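Local coordinates for protein glycoside hydrolase family 81 (Clostridium thermocellum, PDB 6FOP) that hydrolyses beta-1,3-glucans such as laminarin, as a family 81 glycoside hydrolase probably acting for the cellulosome of its host, at residues Ala319-Leu327 with Glu636-Ala647. Sequence-based numbering, arbitrary orientation.
Sequences ALNRYINEL and ESIVPEDGESKA
Ala647, Tyr323 and Glu636 carry this contact of a helix with a loop and the helix start that follows, in the alpha-helical C-terminal domain of the family 81 fold, where helix 317-329 lies against the first turn of helix 646-659 and the loop leading into it. Ala647, small enough for close approach, brings its CA within 5.1 Å of the CA of Tyr323. Its methyl packs against both Tyr323 CB and Ile324, whose CD1 comes to 3.5 Å from Ala647 CB, while Leu320 CD1 touches the Ala647 carbonyl oxygen. At the start of the second helix the N-cap Ser645 turns its OG to the backbone N of His648 and leaves its CB against Leu327.

Tyrosine suits its place by joining this apolar packing to a charged cluster at Glu636. Its CG stands anti to the carbonyl carbon (chi1 -52°), and the ring passes Lys646 CB to bring OH to Glu636 OE2 at 2.7 Å, from above the carboxylate plane. Arg322 grips the same carboxylate end-on, NH1 to OE1 at 2.9 Å and NH2 to the syn lone pair of OE2 at 2.8 Å; three bonds thus restrain the rotation of the Glu636 carboxylate. Glu326 OE2 takes a second bond from Arg322 NH1, completing a salt-bridge network. The extended Lys646 chain reaches back to the Glu636 carbonyl oxygen, and one water, accepting from Lys646 NZ, donates to both Glu326 OE1 and Glu636 OE1.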
loop_
_atom_site.group_PDB
_atom_site.type_symbol
_atom_site.label_atom_id
_atom_site.label_comp_id
_atom_site.label_asym_id
_atom_site.label_seq_id
_atom_site.Cartn_x
_atom_site.Cartn_y
_atom_site.Cartn_z
ATOM N N ALA A 319 -35.211 -8.027 -15.963
ATOM C CA ALA A 319 -34.042 -7.558 -16.721
ATOM C C ALA A 319 -32.735 -7.947 -16.017
ATOM O O ALA A 319 -31.802 -8.452 -16.657
ATOM C CB ALA A 319 -34.081 -6.064 -16.936
ATOM N N LEU A 320 -32.708 -7.777 -14.696
ATOM C CA LEU A 320 -31.510 -8.170 -13.934
ATOM C C LEU A 320 -31.207 -9.648 -14.114
ATOM O O LEU A 320 -30.054 -10.052 -14.288
ATOM C CB LEU A 320 -31.690 -7.788 -12.470
ATOM C CG LEU A 320 -30.475 -7.987 -11.580
ATOM C CD1 LEU A 320 -29.405 -7.006 -11.969
ATOM C CD2 LEU A 320 -30.779 -7.806 -10.110
ATOM N N ASN A 321 -32.265 -10.464 -14.085
ATOM C CA ASN A 321 -32.119 -11.895 -14.277
ATOM C C ASN A 321 -31.588 -12.192 -15.664
ATOM O O ASN A 321 -30.755 -13.090 -15.845
ATOM C CB ASN A 321 -33.444 -12.610 -14.035
ATOM C CG ASN A 321 -33.299 -14.114 -14.061
ATOM O OD1 ASN A 321 -32.605 -14.681 -13.249
ATOM N ND2 ASN A 321 -33.941 -14.754 -15.017
ATOM N N ARG A 322 -32.099 -11.471 -16.662
ATOM C CA ARG A 322 -31.566 -11.660 -18.001
ATOM C C ARG A 322 -30.080 -11.291 -18.090
ATOM O O ARG A 322 -29.294 -12.006 -18.746
ATOM C CB ARG A 322 -32.372 -10.850 -19.033
ATOM C CG ARG A 322 -31.765 -10.882 -20.434
ATOM C CD ARG A 322 -32.720 -10.331 -21.471
ATOM N NE ARG A 322 -33.247 -9.016 -21.132
ATOM C CZ ARG A 322 -32.608 -7.862 -21.314
ATOM N NH1 ARG A 322 -31.387 -7.841 -21.851
ATOM N NH2 ARG A 322 -33.201 -6.727 -20.947
ATOM N N TYR A 323 -29.688 -10.207 -17.434
ATOM C CA TYR A 323 -28.271 -9.865 -17.399
ATOM C C TYR A 323 -27.424 -10.977 -16.774
ATOM O O TYR A 323 -26.331 -11.266 -17.254
ATOM C CB TYR A 323 -28.016 -8.525 -16.665
ATOM C CG TYR A 323 -28.826 -7.348 -17.149
ATOM C CD1 TYR A 323 -29.328 -7.276 -18.433
ATOM C CD2 TYR A 323 -29.122 -6.295 -16.288
ATOM C CE1 TYR A 323 -30.097 -6.189 -18.840
ATOM C CE2 TYR A 323 -29.884 -5.222 -16.672
ATOM C CZ TYR A 323 -30.422 -5.186 -17.943
ATOM O OH TYR A 323 -31.179 -4.099 -18.315
ATOM N N ILE A 324 -27.955 -11.600 -15.730
ATOM C CA ILE A 324 -27.295 -12.751 -15.101
ATOM C C ILE A 324 -27.171 -13.911 -16.095
ATOM O O ILE A 324 -26.115 -14.510 -16.207
ATOM C CB ILE A 324 -27.995 -13.138 -13.796
ATOM C CG1 ILE A 324 -27.665 -12.111 -12.704
ATOM C CG2 ILE A 324 -27.648 -14.554 -13.357
ATOM C CD1 ILE A 324 -26.215 -12.127 -12.213
ATOM N N ASN A 325 -28.245 -14.197 -16.835
ATOM C CA ASN A 325 -28.175 -15.247 -17.863
ATOM C C ASN A 325 -27.186 -14.922 -18.970
ATOM O O ASN A 325 -26.495 -15.818 -19.467
ATOM C CB ASN A 325 -29.558 -15.539 -18.440
ATOM C CG ASN A 325 -30.425 -16.339 -17.489
ATOM O OD1 ASN A 325 -29.934 -17.123 -16.679
ATOM N ND2 ASN A 325 -31.717 -16.159 -17.596
ATOM N N GLU A 326 -27.118 -13.654 -19.362
ATOM C CA GLU A 326 -26.172 -13.245 -20.390
ATOM C C GLU A 326 -24.737 -13.495 -19.891
ATOM O O GLU A 326 -23.906 -14.015 -20.639
ATOM C CB GLU A 326 -26.412 -11.769 -20.784
ATOM C CG GLU A 326 -27.717 -11.580 -21.565
ATOM C CD GLU A 326 -28.196 -10.148 -21.746
ATOM O OE1 GLU A 326 -27.565 -9.210 -21.228
ATOM O OE2 GLU A 326 -29.255 -9.956 -22.436
ATOM N N LEU A 327 -24.459 -13.142 -18.645
ATOM C CA LEU A 327 -23.147 -13.398 -18.085
ATOM C C LEU A 327 -22.870 -14.887 -17.946
ATOM O O LEU A 327 -21.739 -15.332 -18.171
ATOM C CB LEU A 327 -23.000 -12.678 -16.740
ATOM C CG LEU A 327 -21.656 -12.874 -16.045
ATOM C CD1 LEU A 327 -20.487 -12.327 -16.851
ATOM C CD2 LEU A 327 -21.724 -12.254 -14.679
ATOM N N GLU A 636 -28.363 -0.455 -21.291
ATOM C CA GLU A 636 -27.831 -1.711 -21.790
ATOM C C GLU A 636 -26.918 -1.624 -22.966
ATOM O O GLU A 636 -26.357 -2.660 -23.339
ATOM C CB GLU A 636 -28.981 -2.592 -22.280
ATOM C CG GLU A 636 -29.750 -3.135 -21.140
ATOM C CD GLU A 636 -30.670 -4.288 -21.531
ATOM O OE1 GLU A 636 -30.278 -5.207 -22.318
ATOM O OE2 GLU A 636 -31.740 -4.323 -20.914
ATOM N N SER A 637 -26.818 -0.468 -23.622
ATOM C CA SER A 637 -25.852 -0.304 -24.735
ATOM C C SER A 637 -24.427 -0.242 -24.247
ATOM O O SER A 637 -23.514 -0.443 -25.031
ATOM C CB SER A 637 -26.092 0.990 -25.558
ATOM O OG SER A 637 -25.424 2.165 -24.993
ATOM N N ILE A 638 -24.230 0.081 -22.979
ATOM C CA ILE A 638 -22.873 0.172 -22.454
ATOM C C ILE A 638 -22.212 -1.184 -22.500
ATOM O O ILE A 638 -22.761 -2.150 -21.984
ATOM C CB ILE A 638 -22.878 0.716 -21.008
ATOM C CG1 ILE A 638 -23.437 2.136 -20.971
ATOM C CG2 ILE A 638 -21.479 0.696 -20.421
ATOM C CD1 ILE A 638 -23.776 2.623 -19.590
ATOM N N VAL A 639 -21.064 -1.280 -23.149
ATOM C CA VAL A 639 -20.313 -2.527 -23.160
ATOM C C VAL A 639 -19.489 -2.547 -21.864
ATOM O O VAL A 639 -18.691 -1.646 -21.648
ATOM C CB VAL A 639 -19.387 -2.604 -24.386
ATOM C CG1 VAL A 639 -18.550 -3.872 -24.344
ATOM C CG2 VAL A 639 -20.227 -2.572 -25.666
ATOM N N PRO A 640 -19.707 -3.525 -20.979
ATOM C CA PRO A 640 -19.002 -3.523 -19.695
ATOM C C PRO A 640 -17.499 -3.462 -19.820
ATOM O O PRO A 640 -16.925 -4.090 -20.717
ATOM C CB PRO A 640 -19.428 -4.854 -19.054
ATOM C CG PRO A 640 -20.789 -5.098 -19.630
ATOM C CD PRO A 640 -20.668 -4.645 -21.054
ATOM N N GLU A 641 -16.876 -2.716 -18.916
ATOM C CA GLU A 641 -15.465 -2.889 -18.656
ATOM C C GLU A 641 -15.198 -4.390 -18.403
ATOM O O GLU A 641 -16.059 -5.111 -17.883
ATOM C CB GLU A 641 -15.017 -1.985 -17.507
ATOM C CG GLU A 641 -13.505 -1.901 -17.339
ATOM C CD GLU A 641 -12.872 -3.050 -16.589
ATOM O OE1 GLU A 641 -13.558 -3.653 -15.746
ATOM O OE2 GLU A 641 -11.685 -3.362 -16.876
ATOM N N ASP A 642 -14.041 -4.896 -18.823
ATOM C CA ASP A 642 -13.855 -6.345 -18.828
ATOM C C ASP A 642 -14.006 -7.076 -17.475
ATOM O O ASP A 642 -14.340 -8.269 -17.448
ATOM C CB ASP A 642 -12.478 -6.686 -19.412
ATOM C CG ASP A 642 -12.323 -6.247 -20.865
ATOM O OD1 ASP A 642 -12.988 -6.793 -21.750
ATOM O OD2 ASP A 642 -11.504 -5.338 -21.131
ATOM N N GLY A 643 -13.766 -6.373 -16.369
ATOM C CA GLY A 643 -13.950 -6.935 -15.060
ATOM C C GLY A 643 -15.340 -6.753 -14.460
ATOM O O GLY A 643 -15.582 -7.191 -13.334
ATOM N N GLU A 644 -16.232 -6.102 -15.208
ATOM C CA GLU A 644 -17.566 -5.758 -14.736
ATOM C C GLU A 644 -18.638 -6.555 -15.516
ATOM O O GLU A 644 -18.353 -7.187 -16.526
ATOM C CB GLU A 644 -17.816 -4.266 -14.975
ATOM C CG GLU A 644 -17.729 -3.424 -13.764
ATOM C CD GLU A 644 -18.611 -3.870 -12.593
ATOM O OE1 GLU A 644 -19.671 -4.553 -12.698
ATOM O OE2 GLU A 644 -18.227 -3.502 -11.511
ATOM N N SER A 645 -19.863 -6.496 -14.999
ATOM C CA SER A 645 -21.008 -7.082 -15.691
ATOM C C SER A 645 -22.168 -6.116 -15.627
ATOM O O SER A 645 -22.304 -5.349 -14.678
ATOM C CB SER A 645 -21.399 -8.427 -15.057
ATOM O OG SER A 645 -21.865 -8.326 -13.728
ATOM N N LYS A 646 -23.063 -6.212 -16.613
ATOM C CA LYS A 646 -24.286 -5.438 -16.559
ATOM C C LYS A 646 -25.055 -5.736 -15.266
ATOM O O LYS A 646 -25.583 -4.827 -14.620
ATOM C CB LYS A 646 -25.195 -5.736 -17.755
ATOM C CG LYS A 646 -24.574 -5.358 -19.092
ATOM C CD LYS A 646 -25.476 -5.610 -20.282
ATOM C CE LYS A 646 -24.686 -5.393 -21.552
ATOM N NZ LYS A 646 -25.529 -5.345 -22.779
ATOM N N ALA A 647 -25.127 -7.025 -14.897
ATOM C CA ALA A 647 -25.873 -7.397 -13.701
ATOM C C ALA A 647 -25.308 -6.694 -12.468
ATOM O O ALA A 647 -26.042 -6.095 -11.688
ATOM C CB ALA A 647 -25.836 -8.896 -13.505
HETATM O O HOH W 1 -24.430 -9.234 -16.712
HETATM O O HOH W 2 -27.935 -6.786 -22.413
HETATM O O HOH W 3 -25.242 -8.791 -22.503
#